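Local coordinates for putative cell adhesion protein (Bacteroides thetaiotaomicron, PDB 4DGU) that probably serves as a fimbrillin-like subunit of a distinct type of pilus made by gut bacteria, and so is likely to act in cell adhesion, at the interface of chains A and B. Coordinates in Å, arbitrary orientation; residue numbers count along the deposited sequence, not the author numbering. Chains: chain A/B, putative cell adhesion protein.

Contacts 1 and 2 show how two copies of one protein can trade their C-terminal strands. The centres of their C-alpha atoms lie about 28 Å apart. Strand 237-242 takes part in both: contact 1 uses its first residues, from chain B, between strands 209-214 and 225-230 of chain A, whereas contact 2 uses its last residue and the segment that follows, from chain A, against loops of chain B. Because the interface is two-fold symmetric, each chain both gives and receives this strand. Such an exchange is reminiscent of strand donation between pilus subunits, although the pair in the crystal may not be the assembled form.

Contact 1: the interface of chains A and B. Residues chain A 212, 227-229; chain B 237-239.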
# COMPACT_ATOMS: atom_id res chain seq x y z
N ILE A 212 17.55 -9.53 -8.10
CA ILE A 212 16.63 -9.39 -6.98
C ILE A 212 16.22 -7.90 -7.00
O ILE A 212 17.07 -7.03 -6.86
CB ILE A 212 17.25 -9.84 -5.61
CG1 ILE A 212 17.89 -11.23 -5.65
CG2 ILE A 212 16.22 -9.75 -4.50
CD1 ILE A 212 18.94 -11.46 -4.47
N SER A 227 14.26 -6.64 3.79
CA SER A 227 14.35 -8.08 3.66
C SER A 227 14.61 -8.49 2.23
O SER A 227 14.06 -7.92 1.28
CB SER A 227 13.12 -8.79 4.21
OG SER A 227 11.95 -8.42 3.51
N VAL A 228 15.54 -9.43 2.07
CA VAL A 228 15.86 -10.03 0.80
C VAL A 228 15.26 -11.43 0.91
O VAL A 228 15.72 -12.22 1.74
CB VAL A 228 17.37 -10.00 0.46
CG1 VAL A 228 17.66 -10.72 -0.85
CG2 VAL A 228 17.90 -8.57 0.41
N ARG A 229 14.14 -11.67 0.19
CA ARG A 229 13.41 -12.94 0.19
C ARG A 229 13.64 -13.73 -1.11
O ARG A 229 13.07 -13.42 -2.16
CB ARG A 229 11.91 -12.72 0.44
CG ARG A 229 11.25 -13.89 1.18
CD ARG A 229 10.06 -13.45 2.02
NE ARG A 229 9.11 -12.61 1.27
CZ ARG A 229 8.88 -11.32 1.53
NH1 ARG A 229 9.49 -10.71 2.54
NH2 ARG A 229 8.01 -10.64 0.78
N GLY B 237 14.53 -13.59 -6.46
CA GLY B 237 13.57 -13.28 -5.42
C GLY B 237 13.22 -11.82 -5.39
O GLY B 237 13.27 -11.15 -6.43
N ILE B 238 12.80 -11.32 -4.22
CA ILE B 238 12.34 -9.93 -4.11
C ILE B 238 12.98 -9.19 -2.91
O ILE B 238 13.44 -9.81 -1.95
CB ILE B 238 10.78 -9.83 -4.05
CG1 ILE B 238 10.19 -10.46 -2.76
CG2 ILE B 238 10.12 -10.42 -5.31
CD1 ILE B 238 8.74 -10.13 -2.49
N ILE B 239 12.94 -7.85 -2.98
CA ILE B 239 13.35 -6.94 -1.92
C ILE B 239 12.07 -6.30 -1.39
O ILE B 239 11.25 -5.83 -2.17
CB ILE B 239 14.42 -5.90 -2.38
CG1 ILE B 239 15.78 -6.60 -2.55
CG2 ILE B 239 14.57 -4.78 -1.37
CD1 ILE B 239 16.54 -6.18 -3.71
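B:Ile238 and A:Arg229 pair through their backbones, joining strand 237-242 of one subunit antiparallel to strand 225-230 of the other. Two hydrogen bonds fix the register. A:Arg229 N gives its hydrogen to B:Ile238 O at 2.9 Å. The return bond, from B:Ile238 N to A:Arg229 O, is 3.0 Å long and completes the antiparallel pair. On its other flank the incoming strand runs parallel to strand 209-214, where A:Ile212 bridges to B:Gly237, so the donated segment fills a slot between two strands of its host.

Apolar packing gathers round B:Ile239. Its CG1 stands anti to the carbonyl carbon (chi1 -73°), directed toward A:Ile212 and A:Val228, and the further turn about CB-CG1 carries CD1 to A:Ile212. The two isoleucine side chains meet at about a right angle, with CD1 3.7 Å from A:Ile212 CG2. The same methyl lies against the backbone carbonyl, 3.3 Å from A:Ile212 O. B:Ile239 CG1 also runs beside A:Val228 CG2, 4.1 Å away, both side chains pointing the same way. Replacing B:Ile239 with a glycine would probably open a gap between A:Ile212 and A:Val228, though A:Ile212 CG2 would still touch the backbone of B:Ile238.

The B:Ile238 side chain instead sets a methyl beside a guanidinium group, running alongside A:Arg229. The arginine bends at chi3 (50°), bringing its NH2 to 3.4 Å from the isoleucine CD1.

Contact 2: the interface of chains A and B. Residues chain A 242, 244-245; chain B 24, 27-29, 223.
A:Pro244 reaches across to B:Thr29 and B:Gly223, carrying the exchanged C-terminal tail of one fimbrillin-like subunit over the loops of its partner. It buries 54 Å², more than any other residue of this patch. One corner of its ring, CG, lies 3.5 Å from the methyl CG2 of B:Thr29, the two side chains meeting at a slant. The same CG rests 3.4 Å from the carbonyl O of B:Gly223, while CB faces the CB atoms of B:Asp24 and B:Thr27. The neighbouring ring carbon CD meets that B:Gly223 O as well, at 3.5 Å.

A:Asn242, at the end of strand 237-242, hides 34 Å² and supplies a directed polar contact. Its amide nitrogen ND2 donates to the backbone O of B:Arg28 over 2.8 Å. The acceptor lies close to the plane of the amide, 9° out of it, but the donor approaches the carbonyl at a bend. Alongside the bond, CB of A:Asn242 packs 4.0 Å from B:Thr27 CG2 as the two side chains pass in opposite directions.

B:Asp24 holds CG anti to the backbone N (chi1 -164°), which swings the carboxylate toward the tail. There OD2 accepts a hydrogen bond of 3.1 Å from A:Leu245 N. This backbone N-H meets OD2 on its anti side, 23° out of the carboxylate plane, and ties down the main chain just after the proline.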
# COMPACT_ATOMS: atom_id res chain seq x y z
N ASN A 242 -5.11 -4.10 -10.79
CA ASN A 242 -5.89 -3.06 -10.13
C ASN A 242 -7.20 -3.59 -9.63
O ASN A 242 -7.84 -4.33 -10.35
CB ASN A 242 -6.25 -1.94 -11.08
CG ASN A 242 -5.20 -1.08 -11.65
OD1 ASN A 242 -4.02 -1.16 -11.37
ND2 ASN A 242 -5.66 -0.21 -12.48
N PRO A 244 -10.21 -1.45 -8.63
CA PRO A 244 -10.84 -0.17 -8.30
C PRO A 244 -12.18 -0.37 -7.58
O PRO A 244 -12.85 -1.41 -7.72
CB PRO A 244 -11.00 0.47 -9.67
CG PRO A 244 -11.28 -0.68 -10.55
CD PRO A 244 -10.34 -1.74 -10.06
N LEU A 245 -12.52 0.60 -6.75
CA LEU A 245 -13.77 0.64 -5.99
C LEU A 245 -14.74 1.54 -6.68
O LEU A 245 -14.37 2.59 -7.21
CB LEU A 245 -13.58 1.14 -4.53
CG LEU A 245 -12.37 0.64 -3.73
CD1 LEU A 245 -12.32 1.32 -2.34
CD2 LEU A 245 -12.32 -0.92 -3.64
N ASP B 24 -13.33 4.92 -10.74
CA ASP B 24 -12.62 5.43 -9.55
C ASP B 24 -11.72 6.60 -10.03
O ASP B 24 -10.95 6.42 -10.97
CB ASP B 24 -11.79 4.26 -8.97
CG ASP B 24 -11.25 4.39 -7.55
OD1 ASP B 24 -10.96 5.55 -7.11
OD2 ASP B 24 -11.03 3.32 -6.90
N THR B 27 -8.04 5.34 -9.66
CA THR B 27 -7.58 4.03 -10.13
C THR B 27 -8.19 3.73 -11.50
O THR B 27 -9.39 3.97 -11.71
CB THR B 27 -7.90 2.90 -9.10
OG1 THR B 27 -7.51 3.32 -7.81
CG2 THR B 27 -7.19 1.57 -9.39
N ARG B 28 -7.38 3.21 -12.41
CA ARG B 28 -7.87 2.83 -13.73
C ARG B 28 -8.68 1.51 -13.63
O ARG B 28 -8.27 0.54 -12.97
CB ARG B 28 -6.70 2.71 -14.70
CG ARG B 28 -6.48 3.95 -15.51
CD ARG B 28 -5.58 3.63 -16.67
NE ARG B 28 -5.17 4.82 -17.41
CZ ARG B 28 -4.27 4.83 -18.39
NH1 ARG B 28 -3.67 3.71 -18.76
NH2 ARG B 28 -3.96 5.97 -19.00
N THR B 29 -9.91 1.55 -14.18
CA THR B 29 -10.82 0.40 -14.24
C THR B 29 -10.55 -0.33 -15.54
O THR B 29 -9.89 0.23 -16.44
CB THR B 29 -12.30 0.84 -14.12
OG1 THR B 29 -12.64 1.63 -15.25
CG2 THR B 29 -12.58 1.62 -12.88
N GLY B 223 -14.59 -4.63 -12.78
CA GLY B 223 -13.78 -3.42 -12.96
C GLY B 223 -12.29 -3.62 -12.77
O GLY B 223 -11.48 -2.78 -13.18